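Local coordinates for protein chitinase A (Pteris ryukyuensis, PDB 4RL3) that probably hydrolyses the beta-1,4 glycosidic bonds of chitin, this chain being the family 18 catalytic domain of a longer protein that also carries LysM sequences, at residues M76-G81 with D120-H125; V153-P158 with L179-F184; E6-L11 with F30-A35; F34-T39 with N50-N55; N46-I51 with V100-S105. All coordinates share one frame; numbering follows the deposited sequence.

Contact 1. Residues M76-G81 with D120-H125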
# COMPACT_ATOMS: atom_id res chain seq x y z
N MET A 76 4.42 -7.62 -0.68
CA MET A 76 2.95 -7.68 -0.64
C MET A 76 2.41 -7.25 -2.00
O MET A 76 3.19 -6.87 -2.88
CB MET A 76 2.43 -6.80 0.51
CG MET A 76 2.79 -7.31 1.91
SD MET A 76 4.46 -6.88 2.40
CE MET A 76 4.40 -7.44 4.11
N VAL A 77 1.10 -7.33 -2.19
CA VAL A 77 0.49 -6.81 -3.42
C VAL A 77 -0.66 -5.88 -3.05
O VAL A 77 -1.42 -6.17 -2.13
CB VAL A 77 0.02 -7.96 -4.36
CG1 VAL A 77 -0.96 -8.89 -3.67
CG2 VAL A 77 -0.55 -7.42 -5.68
N SER A 78 -0.75 -4.76 -3.76
CA SER A 78 -1.81 -3.78 -3.58
C SER A 78 -2.93 -4.00 -4.60
O SER A 78 -2.67 -4.31 -5.76
CB SER A 78 -1.24 -2.38 -3.72
OG SER A 78 -2.21 -1.41 -3.36
N LEU A 79 -4.17 -3.85 -4.13
CA LEU A 79 -5.37 -4.10 -4.91
C LEU A 79 -6.01 -2.80 -5.35
O LEU A 79 -6.24 -1.90 -4.54
CB LEU A 79 -6.39 -4.89 -4.10
CG LEU A 79 -5.91 -6.11 -3.33
CD1 LEU A 79 -7.11 -6.80 -2.71
CD2 LEU A 79 -5.12 -7.07 -4.19
N GLY A 80 -6.33 -2.73 -6.65
CA GLY A 80 -7.13 -1.64 -7.19
C GLY A 80 -6.33 -0.56 -7.87
O GLY A 80 -6.05 -0.65 -9.06
N GLY A 81 -5.98 0.46 -7.12
CA GLY A 81 -5.37 1.64 -7.71
C GLY A 81 -6.40 2.52 -8.40
O GLY A 81 -7.60 2.35 -8.25
N ASP A 120 -2.58 -5.23 0.32
CA ASP A 120 -2.86 -3.85 0.65
C ASP A 120 -4.11 -3.45 -0.14
O ASP A 120 -4.20 -3.74 -1.34
CB ASP A 120 -1.67 -2.98 0.22
CG ASP A 120 -1.93 -1.50 0.38
OD1 ASP A 120 -2.09 -1.06 1.54
OD2 ASP A 120 -1.95 -0.78 -0.63
N ILE A 121 -5.06 -2.80 0.53
CA ILE A 121 -6.32 -2.40 -0.10
C ILE A 121 -6.24 -0.95 -0.56
O ILE A 121 -6.14 -0.03 0.26
CB ILE A 121 -7.50 -2.57 0.88
CG1 ILE A 121 -7.45 -3.92 1.62
CG2 ILE A 121 -8.83 -2.40 0.13
CD1 ILE A 121 -7.44 -5.17 0.76
N ASP A 122 -6.31 -0.73 -1.87
CA ASP A 122 -6.10 0.60 -2.45
C ASP A 122 -7.16 0.92 -3.51
O ASP A 122 -6.85 1.53 -4.53
CB ASP A 122 -4.69 0.71 -3.04
CG ASP A 122 -4.30 2.13 -3.42
OD1 ASP A 122 -4.78 3.09 -2.75
OD2 ASP A 122 -3.49 2.28 -4.38
N TYR A 123 -8.40 0.52 -3.25
CA TYR A 123 -9.51 1.01 -4.06
C TYR A 123 -9.83 2.44 -3.70
O TYR A 123 -9.73 2.84 -2.54
CB TYR A 123 -10.75 0.15 -3.86
CG TYR A 123 -10.66 -1.22 -4.48
CD1 TYR A 123 -10.94 -1.41 -5.82
CD2 TYR A 123 -10.32 -2.33 -3.71
CE1 TYR A 123 -10.90 -2.67 -6.38
CE2 TYR A 123 -10.25 -3.59 -4.26
CZ TYR A 123 -10.53 -3.76 -5.60
OH TYR A 123 -10.48 -5.04 -6.13
N GLU A 124 -10.25 3.22 -4.70
CA GLU A 124 -10.64 4.61 -4.43
C GLU A 124 -11.92 5.08 -5.11
O GLU A 124 -12.36 6.20 -4.87
CB GLU A 124 -9.51 5.56 -4.80
CG GLU A 124 -9.30 5.72 -6.29
CD GLU A 124 -8.33 6.84 -6.61
OE1 GLU A 124 -7.20 6.52 -7.01
OE2 GLU A 124 -8.69 8.04 -6.45
N HIS A 125 -12.51 4.24 -5.96
CA HIS A 125 -13.73 4.61 -6.69
C HIS A 125 -14.86 3.71 -6.24
O HIS A 125 -14.79 2.49 -6.38
CB HIS A 125 -13.52 4.48 -8.19
CG HIS A 125 -12.36 5.27 -8.69
ND1 HIS A 125 -12.39 6.64 -8.79
CD2 HIS A 125 -11.13 4.88 -9.10
CE1 HIS A 125 -11.22 7.07 -9.24
NE2 HIS A 125 -10.45 6.02 -9.45
O HOH W 1 -10.11 1.98 -7.21
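L79 meets strand 118-123 with both backbone and side chain. Its N donates to D120 O at 2.8 Å, and its own O accepts from D122 N at 2.9 Å. With CG anti to the carbonyl carbon (chi1 -46°), L79 sends CD1 to I121 CD1, 3.8 Å away. The opposite face of the sheet holds D120, whose OD2 takes the hydroxyl hydrogen of S78 OG on its anti lone pair (2.8 Å). Y7 OH also bonds OD2, and S155 OG bonds OD1, so three hydroxyls fix the rotation of the carboxylate. The short segments run parallel within 4°, a nearly untwisted pair of adjacent strands in the TIM barrel, and D120-E124 reads DIDYE, the end of the DxxDxDxE signature of family 18 glycosidases. At the end of the pairing G81 N donates to D122 O at 2.9 Å from above the carbonyl plane (51° out of it), while G81 O receives a hydrogen from a water at 2.7 Å that in turn accepts from E124 N. Just before it, G80 CA makes a CH-pi contact over one face of the Y123 ring, 4.2 Å from the centroid.

Contact 2. Residues V153-P158 with L179-F184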
# COMPACT_ATOMS: atom_id res chain seq x y z
N VAL A 153 0.55 -10.04 6.66
CA VAL A 153 0.33 -8.58 6.77
C VAL A 153 -0.80 -8.13 5.87
O VAL A 153 -0.78 -8.41 4.68
CB VAL A 153 1.61 -7.77 6.42
CG1 VAL A 153 1.40 -6.27 6.67
CG2 VAL A 153 2.81 -8.30 7.20
N ALA A 154 -1.78 -7.44 6.44
CA ALA A 154 -2.83 -6.77 5.68
C ALA A 154 -2.78 -5.28 5.99
O ALA A 154 -2.57 -4.89 7.16
CB ALA A 154 -4.21 -7.34 5.99
N SER A 155 -2.96 -4.47 4.96
CA SER A 155 -2.98 -3.02 5.10
C SER A 155 -4.06 -2.39 4.24
O SER A 155 -4.59 -3.02 3.32
CB SER A 155 -1.63 -2.40 4.75
OG SER A 155 -1.21 -2.72 3.42
N ILE A 156 -4.37 -1.15 4.58
CA ILE A 156 -5.30 -0.33 3.81
C ILE A 156 -4.56 0.95 3.45
O ILE A 156 -3.66 1.36 4.18
CB ILE A 156 -6.61 -0.03 4.58
CG1 ILE A 156 -6.33 0.59 5.95
CG2 ILE A 156 -7.41 -1.31 4.74
CD1 ILE A 156 -7.57 1.17 6.59
N ALA A 157 -4.96 1.58 2.34
CA ALA A 157 -4.28 2.78 1.84
C ALA A 157 -5.24 3.97 1.66
O ALA A 157 -5.49 4.41 0.54
CB ALA A 157 -3.55 2.46 0.54
N PRO A 158 -5.78 4.50 2.77
CA PRO A 158 -6.81 5.53 2.64
C PRO A 158 -6.26 6.94 2.45
O PRO A 158 -5.08 7.19 2.63
CB PRO A 158 -7.53 5.46 3.98
CG PRO A 158 -6.46 5.04 4.94
CD PRO A 158 -5.61 4.07 4.16
N LEU A 179 -1.62 -2.56 9.29
CA LEU A 179 -1.00 -1.28 8.93
C LEU A 179 -1.95 -0.41 8.13
O LEU A 179 -2.71 -0.91 7.29
CB LEU A 179 0.28 -1.50 8.14
CG LEU A 179 1.41 -2.28 8.81
CD1 LEU A 179 2.44 -2.70 7.79
CD2 LEU A 179 2.04 -1.45 9.92
N VAL A 180 -1.91 0.89 8.41
CA VAL A 180 -2.68 1.88 7.68
C VAL A 180 -1.69 2.74 6.90
O VAL A 180 -0.96 3.55 7.48
CB VAL A 180 -3.56 2.73 8.64
CG1 VAL A 180 -4.35 3.77 7.84
CG2 VAL A 180 -4.51 1.82 9.43
N ASN A 181 -1.67 2.52 5.59
CA ASN A 181 -0.84 3.29 4.65
C ASN A 181 -1.58 4.59 4.28
O ASN A 181 -2.04 4.75 3.15
CB ASN A 181 -0.57 2.51 3.35
CG ASN A 181 0.41 1.35 3.50
OD1 ASN A 181 0.79 0.92 4.60
ND2 ASN A 181 0.79 0.81 2.36
N PHE A 182 -1.72 5.51 5.23
CA PHE A 182 -2.45 6.73 4.96
C PHE A 182 -1.65 7.56 3.96
O PHE A 182 -0.46 7.77 4.14
CB PHE A 182 -2.73 7.53 6.23
CG PHE A 182 -3.70 8.65 6.03
CD1 PHE A 182 -3.26 9.86 5.51
CD2 PHE A 182 -5.04 8.49 6.30
CE1 PHE A 182 -4.14 10.88 5.28
CE2 PHE A 182 -5.93 9.52 6.06
CZ PHE A 182 -5.48 10.72 5.56
N GLN A 183 -2.30 8.02 2.90
CA GLN A 183 -1.64 8.74 1.82
C GLN A 183 -1.50 10.24 2.13
O GLN A 183 -2.35 11.04 1.73
CB GLN A 183 -2.40 8.57 0.52
CG GLN A 183 -2.53 7.12 0.05
CD GLN A 183 -3.26 7.03 -1.27
OE1 GLN A 183 -3.15 7.91 -2.12
NE2 GLN A 183 -4.03 5.97 -1.44
N PHE A 184 -0.42 10.61 2.79
CA PHE A 184 -0.21 12.02 3.18
C PHE A 184 0.20 12.91 2.02
O PHE A 184 0.12 14.14 2.12
CB PHE A 184 0.79 12.11 4.33
CG PHE A 184 0.22 11.62 5.63
CD1 PHE A 184 -0.63 12.43 6.38
CD2 PHE A 184 0.49 10.34 6.10
CE1 PHE A 184 -1.17 11.98 7.57
CE2 PHE A 184 -0.04 9.90 7.30
CZ PHE A 184 -0.88 10.71 8.04
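P158 sets the CG corner of its ring into the notch formed by V180 and F182: CG lies 3.8 Å from V180 CG1, the P158 and V180 side chains crossing at about a right angle, and 4.0 Å from F182 CD2. The P158 carbonyl O sits over one face of the F182 ring, toward its rim, and is bonded by Q183 N at 2.9 Å. Beside this corner, I156 and V180 run side by side and point the same way, with I156 CG1 4.1 Å from V180 CG2. At the other end of the pairing V153 CG1 fits against L179 CD1 at 3.9 Å. A157 presents only a methyl group, past which the extended Q183 side chain passes to place NE2 2.9 Å from A157 O, 42° above the carbonyl plane. Parallel bridges S155-L179 and I156-V180 set the register, which N181 N extends by bonding I156 O at 2.7 Å. The I156 and V180 face is covered by Y166, L169 and F170 of helix 163-173, the middle of this beta-alpha-beta unit, whereas A157 and N181 face strands 118-123 and 3-8.

Contact 3. Residues E6-L11 with F30-A35. With EDO (1,2-ethanediol), chain C.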
# COMPACT_ATOMS: atom_id res chain seq x y z
N GLU A 6 7.60 0.30 0.32
CA GLU A 6 7.86 0.89 -0.98
C GLU A 6 6.91 0.29 -2.01
O GLU A 6 7.02 -0.90 -2.34
CB GLU A 6 9.31 0.61 -1.39
CG GLU A 6 9.77 1.26 -2.70
CD GLU A 6 10.25 2.68 -2.55
OE1 GLU A 6 10.14 3.26 -1.45
OE2 GLU A 6 10.74 3.23 -3.56
N TYR A 7 5.98 1.09 -2.53
CA TYR A 7 5.18 0.65 -3.68
C TYR A 7 6.06 0.54 -4.92
O TYR A 7 6.99 1.35 -5.11
CB TYR A 7 4.01 1.61 -3.97
CG TYR A 7 2.86 1.52 -2.99
CD1 TYR A 7 2.89 2.20 -1.76
CD2 TYR A 7 1.74 0.76 -3.28
CE1 TYR A 7 1.84 2.12 -0.88
CE2 TYR A 7 0.67 0.68 -2.39
CZ TYR A 7 0.73 1.36 -1.19
OH TYR A 7 -0.31 1.30 -0.28
N ILE A 8 5.79 -0.46 -5.75
CA ILE A 8 6.57 -0.68 -6.96
C ILE A 8 5.81 -1.45 -8.04
O ILE A 8 5.11 -2.41 -7.75
CB ILE A 8 7.89 -1.42 -6.62
CG1 ILE A 8 8.78 -1.62 -7.86
CG2 ILE A 8 7.62 -2.76 -5.95
CD1 ILE A 8 10.20 -1.97 -7.51
N GLY A 9 5.98 -1.01 -9.29
CA GLY A 9 5.65 -1.83 -10.46
C GLY A 9 4.55 -1.38 -11.39
O GLY A 9 4.37 -1.99 -12.44
N ALA A 10 3.81 -0.31 -11.05
CA ALA A 10 2.60 0.04 -11.78
C ALA A 10 2.85 0.80 -13.07
O ALA A 10 1.98 0.81 -13.94
CB ALA A 10 1.65 0.83 -10.90
N LEU A 11 4.00 1.45 -13.20
CA LEU A 11 4.24 2.29 -14.39
C LEU A 11 4.83 1.53 -15.57
O LEU A 11 4.87 2.08 -16.69
CB LEU A 11 5.14 3.48 -14.06
CG LEU A 11 4.65 4.42 -12.96
CD1 LEU A 11 5.49 5.68 -12.97
CD2 LEU A 11 3.18 4.78 -13.10
N PHE A 30 8.27 -4.43 0.19
CA PHE A 30 7.86 -3.98 -1.14
C PHE A 30 6.36 -4.24 -1.28
O PHE A 30 5.85 -5.24 -0.78
CB PHE A 30 8.59 -4.74 -2.25
CG PHE A 30 10.04 -4.38 -2.39
CD1 PHE A 30 10.41 -3.18 -2.97
CD2 PHE A 30 11.03 -5.27 -2.00
CE1 PHE A 30 11.74 -2.86 -3.13
CE2 PHE A 30 12.37 -4.94 -2.15
CZ PHE A 30 12.72 -3.74 -2.72
N ILE A 31 5.67 -3.35 -1.99
CA ILE A 31 4.26 -3.54 -2.31
C ILE A 31 4.07 -3.44 -3.82
O ILE A 31 4.11 -2.35 -4.39
CB ILE A 31 3.35 -2.53 -1.59
CG1 ILE A 31 3.66 -2.49 -0.10
CG2 ILE A 31 1.89 -2.91 -1.81
CD1 ILE A 31 2.90 -1.41 0.63
N LEU A 32 3.88 -4.59 -4.45
CA LEU A 32 3.60 -4.65 -5.88
C LEU A 32 2.30 -3.94 -6.19
O LEU A 32 1.27 -4.21 -5.54
CB LEU A 32 3.52 -6.12 -6.34
CG LEU A 32 4.86 -6.84 -6.37
CD1 LEU A 32 4.71 -8.35 -6.47
CD2 LEU A 32 5.72 -6.30 -7.50
N ALA A 33 2.33 -3.06 -7.18
CA ALA A 33 1.16 -2.27 -7.56
C ALA A 33 0.91 -2.49 -9.06
O ALA A 33 1.78 -2.15 -9.84
CB ALA A 33 1.42 -0.80 -7.26
N PHE A 34 -0.22 -3.06 -9.50
CA PHE A 34 -1.39 -3.45 -8.72
C PHE A 34 -1.95 -4.78 -9.24
O PHE A 34 -1.78 -5.11 -10.42
CB PHE A 34 -2.50 -2.40 -8.91
CG PHE A 34 -2.19 -1.06 -8.31
CD1 PHE A 34 -2.36 -0.85 -6.95
CD2 PHE A 34 -1.74 -0.01 -9.10
CE1 PHE A 34 -2.08 0.37 -6.39
CE2 PHE A 34 -1.46 1.23 -8.55
CZ PHE A 34 -1.63 1.41 -7.19
N ALA A 35 -2.65 -5.51 -8.37
CA ALA A 35 -3.55 -6.56 -8.81
C ALA A 35 -4.93 -5.92 -8.92
O ALA A 35 -5.33 -5.17 -8.04
CB ALA A 35 -3.56 -7.74 -7.85
C1 EDO C . 3.17 2.67 -8.36
O1 EDO C . 4.05 1.58 -8.71
C2 EDO C . 3.11 3.73 -9.46
O2 EDO C . 4.34 4.45 -9.55
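I31 is held by E6 and I8 through a parallel ladder: I31 N donates to E6 O at 2.8 Å, I31 O accepts from I8 N, and A33 N then reaches I8 O at 2.9 Å. CA-H...O contacts supplement it, among them Y7 CA to I31 O at 3.3 Å. The short strand segments cross at -30°, the twist of neighbouring barrel strands.

Apolar contacts fall on both faces of the sheet. Y7 and I31 lie side by side, and I31 CD1 makes a CH-pi contact over one face of the Y7 ring, 4.1 Å from the centroid and 17° off the normal. On the other face I8 CG2 touches F30 CD1, also at 4.1 Å. Farther along, A10 CB packs on A33 CB and, at 3.9 Å, on F34 CE2. The peptide bond before F34 is cis.

In the polar group, A10 N lies near A33 O but at a poor angle; it donates instead to O1 of an ethanediol, probably from the crystallisation liquor, at 3.0 Å and 161°. Apolar packing thus flanks the backbone ladder on both faces; where the ladder ends at G9-A10 the ethanediol takes the A10 N-H, while Y7 OH bonds D120 and N181.

Contact 4. Residues F34-T39 with N50-N55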
# COMPACT_ATOMS: atom_id res chain seq x y z
N PHE A 34 -0.22 -3.06 -9.50
CA PHE A 34 -1.39 -3.45 -8.72
C PHE A 34 -1.95 -4.78 -9.24
O PHE A 34 -1.78 -5.11 -10.42
CB PHE A 34 -2.50 -2.40 -8.91
CG PHE A 34 -2.19 -1.06 -8.31
CD1 PHE A 34 -2.36 -0.85 -6.95
CD2 PHE A 34 -1.74 -0.01 -9.10
CE1 PHE A 34 -2.08 0.37 -6.39
CE2 PHE A 34 -1.46 1.23 -8.55
CZ PHE A 34 -1.63 1.41 -7.19
N ALA A 35 -2.65 -5.51 -8.37
CA ALA A 35 -3.55 -6.56 -8.81
C ALA A 35 -4.93 -5.92 -8.92
O ALA A 35 -5.33 -5.17 -8.04
CB ALA A 35 -3.56 -7.74 -7.85
N ILE A 36 -5.63 -6.19 -10.01
CA ILE A 36 -6.94 -5.60 -10.23
C ILE A 36 -7.87 -6.68 -10.76
O ILE A 36 -7.50 -7.45 -11.65
CB ILE A 36 -6.88 -4.44 -11.25
CG1 ILE A 36 -5.68 -3.52 -10.97
CG2 ILE A 36 -8.18 -3.64 -11.23
CD1 ILE A 36 -5.43 -2.47 -12.02
N ASP A 37 -9.09 -6.69 -10.23
CA ASP A 37 -10.12 -7.63 -10.65
C ASP A 37 -10.88 -7.07 -11.85
O ASP A 37 -12.11 -6.89 -11.82
CB ASP A 37 -11.06 -8.00 -9.49
CG ASP A 37 -11.71 -6.78 -8.81
OD1 ASP A 37 -11.06 -5.72 -8.67
OD2 ASP A 37 -12.89 -6.89 -8.41
N TYR A 38 -10.12 -6.79 -12.91
CA TYR A 38 -10.61 -6.28 -14.17
C TYR A 38 -9.84 -6.91 -15.31
O TYR A 38 -8.68 -7.30 -15.14
CB TYR A 38 -10.41 -4.77 -14.24
CG TYR A 38 -11.55 -3.93 -13.70
CD1 TYR A 38 -11.75 -3.77 -12.33
CD2 TYR A 38 -12.41 -3.27 -14.56
CE1 TYR A 38 -12.79 -2.98 -11.85
CE2 TYR A 38 -13.45 -2.48 -14.08
CZ TYR A 38 -13.64 -2.34 -12.72
OH TYR A 38 -14.68 -1.56 -12.24
N THR A 39 -10.45 -6.95 -16.48
CA THR A 39 -9.75 -7.35 -17.69
C THR A 39 -9.03 -6.15 -18.27
O THR A 39 -9.32 -5.00 -17.91
CB THR A 39 -10.72 -7.87 -18.76
OG1 THR A 39 -11.53 -6.79 -19.24
CG2 THR A 39 -11.59 -8.99 -18.20
N ASN A 50 -6.31 -10.05 -11.64
CA ASN A 50 -5.30 -10.08 -12.69
C ASN A 50 -4.12 -9.19 -12.32
O ASN A 50 -4.22 -8.31 -11.46
CB ASN A 50 -5.91 -9.59 -14.00
CG ASN A 50 -6.83 -10.62 -14.62
OD1 ASN A 50 -6.45 -11.78 -14.78
ND2 ASN A 50 -8.03 -10.21 -14.99
N ILE A 51 -3.01 -9.42 -13.01
CA ILE A 51 -1.74 -8.75 -12.72
C ILE A 51 -1.57 -7.50 -13.57
O ILE A 51 -1.52 -7.59 -14.80
CB ILE A 51 -0.57 -9.72 -12.97
CG1 ILE A 51 -0.66 -10.90 -12.00
CG2 ILE A 51 0.77 -8.99 -12.83
CD1 ILE A 51 0.30 -12.03 -12.30
N TYR A 52 -1.43 -6.36 -12.90
CA TYR A 52 -1.16 -5.09 -13.56
C TYR A 52 0.03 -4.38 -12.91
O TYR A 52 0.02 -3.16 -12.71
CB TYR A 52 -2.40 -4.21 -13.62
CG TYR A 52 -3.51 -4.87 -14.43
CD1 TYR A 52 -3.47 -4.88 -15.82
CD2 TYR A 52 -4.57 -5.50 -13.79
CE1 TYR A 52 -4.47 -5.50 -16.55
CE2 TYR A 52 -5.57 -6.12 -14.51
CZ TYR A 52 -5.52 -6.12 -15.89
OH TYR A 52 -6.52 -6.73 -16.61
N TRP A 53 1.05 -5.15 -12.57
CA TRP A 53 2.39 -4.60 -12.44
C TRP A 53 3.25 -5.21 -13.54
O TRP A 53 2.83 -6.13 -14.24
CB TRP A 53 3.02 -4.87 -11.07
CG TRP A 53 3.34 -6.31 -10.78
CD1 TRP A 53 4.52 -6.96 -11.02
CD2 TRP A 53 2.49 -7.25 -10.13
NE1 TRP A 53 4.45 -8.27 -10.57
CE2 TRP A 53 3.21 -8.46 -10.02
CE3 TRP A 53 1.20 -7.19 -9.61
CZ2 TRP A 53 2.66 -9.60 -9.43
CZ3 TRP A 53 0.66 -8.32 -9.03
CH2 TRP A 53 1.39 -9.51 -8.94
N GLN A 54 4.47 -4.68 -13.66
CA GLN A 54 5.39 -5.13 -14.70
C GLN A 54 6.00 -6.48 -14.33
O GLN A 54 7.17 -6.57 -13.95
CB GLN A 54 6.48 -4.09 -14.95
CG GLN A 54 7.24 -4.34 -16.24
CD GLN A 54 8.22 -3.24 -16.61
OE1 GLN A 54 8.82 -2.59 -15.75
NE2 GLN A 54 8.41 -3.04 -17.91
N ASN A 55 5.19 -7.53 -14.45
CA ASN A 55 5.57 -8.85 -13.96
C ASN A 55 6.55 -9.61 -14.85
O ASN A 55 7.09 -10.64 -14.43
CB ASN A 55 4.34 -9.72 -13.68
CG ASN A 55 3.55 -10.07 -14.93
OD1 ASN A 55 3.33 -9.22 -15.79
ND2 ASN A 55 3.11 -11.31 -15.03
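A short antiparallel extension of barrel strand 27-36 is built where I36 and N50, the latter on strand 50-51, form a hydrogen-bonded pair. I36 N bonds N50 O, and N50 N bonds I36 O, both at 2.9 Å. A35 and I51 are the neighbouring non-hydrogen-bonded pair, and Y52 N continues the pattern to F34 O at 2.8 Å; the return bond from F34 N to Y52 O is weak.

Y38 O collects two side-chain donors from opposite faces of its carbonyl plane. N50 ND2 comes from one at 3.0 Å, with an N-H...O angle of 162°, and Y52 OH from the other at 2.7 Å. Two bonds on one oxygen thus restrain the turn past D37, the centre of an inverse gamma turn. Y52 gets there with CG anti to its carbonyl carbon (chi1 -62°), crossing I36 at about a right angle, so that I36 CB meets Y52 CD2 at 3.6 Å. W53 directs its ring edge at F34, with CE3 3.7 Å from F34 O, and its NE1 bonds L58 O.

Such an antiparallel extension is an elaboration of the strand-to-helix connection on a beta-alpha barrel, here leading from strand 27-36 to helix 60-69.

Contact 5. Residues N46-I51 with V100-S105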
# COMPACT_ATOMS: atom_id res chain seq x y z
N ASN A 46 -15.47 -9.58 -11.18
CA ASN A 46 -16.10 -10.06 -9.94
C ASN A 46 -15.12 -10.74 -8.99
O ASN A 46 -15.35 -11.86 -8.50
CB ASN A 46 -17.29 -10.98 -10.23
CG ASN A 46 -18.14 -11.21 -9.00
OD1 ASN A 46 -18.33 -10.30 -8.17
ND2 ASN A 46 -18.66 -12.42 -8.86
N GLY A 47 -14.02 -10.05 -8.74
CA GLY A 47 -13.04 -10.48 -7.76
C GLY A 47 -11.99 -11.46 -8.24
O GLY A 47 -11.22 -11.97 -7.43
N VAL A 48 -11.95 -11.77 -9.54
CA VAL A 48 -10.88 -12.63 -10.06
C VAL A 48 -9.72 -11.71 -10.43
O VAL A 48 -9.77 -10.98 -11.42
CB VAL A 48 -11.31 -13.49 -11.27
CG1 VAL A 48 -10.16 -14.36 -11.71
CG2 VAL A 48 -12.50 -14.38 -10.91
N PHE A 49 -8.69 -11.71 -9.59
CA PHE A 49 -7.59 -10.74 -9.73
C PHE A 49 -6.59 -11.07 -10.83
O PHE A 49 -6.11 -12.20 -10.92
CB PHE A 49 -6.90 -10.52 -8.39
CG PHE A 49 -7.68 -9.63 -7.48
CD1 PHE A 49 -7.49 -8.25 -7.52
CD2 PHE A 49 -8.68 -10.14 -6.66
CE1 PHE A 49 -8.24 -7.41 -6.72
CE2 PHE A 49 -9.43 -9.31 -5.86
CZ PHE A 49 -9.22 -7.94 -5.89
N ASN A 50 -6.31 -10.05 -11.64
CA ASN A 50 -5.30 -10.08 -12.69
C ASN A 50 -4.12 -9.19 -12.32
O ASN A 50 -4.22 -8.31 -11.46
CB ASN A 50 -5.91 -9.59 -14.00
CG ASN A 50 -6.83 -10.62 -14.62
OD1 ASN A 50 -6.45 -11.78 -14.78
ND2 ASN A 50 -8.03 -10.21 -14.99
N ILE A 51 -3.01 -9.42 -13.01
CA ILE A 51 -1.74 -8.75 -12.72
C ILE A 51 -1.57 -7.50 -13.57
O ILE A 51 -1.52 -7.59 -14.80
CB ILE A 51 -0.57 -9.72 -12.97
CG1 ILE A 51 -0.66 -10.90 -12.00
CG2 ILE A 51 0.77 -8.99 -12.83
CD1 ILE A 51 0.30 -12.03 -12.30
N VAL A 100 -16.15 -12.37 -2.85
CA VAL A 100 -15.24 -12.84 -1.81
C VAL A 100 -14.63 -14.19 -2.20
O VAL A 100 -13.42 -14.37 -2.05
CB VAL A 100 -15.96 -12.93 -0.45
CG1 VAL A 100 -15.12 -13.70 0.56
CG2 VAL A 100 -16.27 -11.52 0.06
N ALA A 101 -15.43 -15.12 -2.71
CA ALA A 101 -14.89 -16.43 -3.07
C ALA A 101 -13.84 -16.32 -4.16
O ALA A 101 -12.79 -16.97 -4.11
CB ALA A 101 -16.00 -17.39 -3.47
N ASN A 102 -14.11 -15.48 -5.15
CA ASN A 102 -13.14 -15.25 -6.21
C ASN A 102 -11.89 -14.50 -5.76
O ASN A 102 -10.79 -14.78 -6.24
CB ASN A 102 -13.80 -14.48 -7.36
CG ASN A 102 -14.60 -15.39 -8.28
OD1 ASN A 102 -14.27 -16.57 -8.46
ND2 ASN A 102 -15.62 -14.83 -8.90
N ALA A 103 -12.07 -13.56 -4.85
CA ALA A 103 -10.95 -12.75 -4.37
C ALA A 103 -10.01 -13.57 -3.50
O ALA A 103 -8.79 -13.55 -3.67
CB ALA A 103 -11.47 -11.54 -3.61
N VAL A 104 -10.58 -14.31 -2.54
CA VAL A 104 -9.75 -15.13 -1.65
C VAL A 104 -8.98 -16.17 -2.48
O VAL A 104 -7.77 -16.34 -2.28
CB VAL A 104 -10.59 -15.84 -0.57
CG1 VAL A 104 -9.74 -16.83 0.23
CG2 VAL A 104 -11.21 -14.79 0.37
N SER A 105 -9.67 -16.84 -3.40
CA SER A 105 -9.05 -17.90 -4.19
C SER A 105 -8.01 -17.36 -5.17
O SER A 105 -6.89 -17.84 -5.21
CB SER A 105 -10.09 -18.74 -4.92
OG SER A 105 -10.87 -17.97 -5.82
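N102 projects from helix 96-114 and donates through ND2 to N46 O at 3.0 Å, with an N-H...O angle of 153° and the acceptor close to its amide plane. Its CG lies anti to the carbonyl carbon (chi1 -81°), which puts the amide against V48 as well: V48 CG2 is 3.5 Å from N102 CG. From the next residue of the helix, A103 CB meets the edge of the F49 ring, in its plane, 3.8 Å from CE2. Between these points the backbone of G47 comes close to the helix, and A103 CA makes a CA-H...O contact with G47 O at 3.2 Å.

S98 and S106 of the same helix hold the loop: S98 OG bonds N46 ND2, and S106 OG bonds F49 N and G47 O; T94 N bonds N46 OD1. N46 and G47 turn with positive phi where the backbone meets the helix. On the helix side, A103 also touches L141 of helix 131-147. The arrangement is that of a strand-to-helix loop of a beta-alpha barrel laid against one turn of a helix surrounding it.

Overall arrangement
Contacts 3, 1 and 2 follow one another round the barrel wall, joining strands 3-8, 27-36, 73-81, 118-123, 153-156 and 179-180. They converge on D120: the centres of contacts 2 and 3 lie about 10 Å from that of contact 1, and N181 ND2 adds a 2.9 Å link to Y7 OH. An acetate, probably from the crystallisation liquor, lies there, about 3 Å from the nearest side-chain atoms of Y7, D122 and Q183, consistent with a pocket at the signature residues; magnesium is about 4 Å from those of E124 and Q183. Contacts 4 and 5 share N50 and I51 and lie outward, centred about 15 and 18 Å from the chain centre. D37 ties contact 4 to contact 1, with OD1 2.7 Å from Y123 OH.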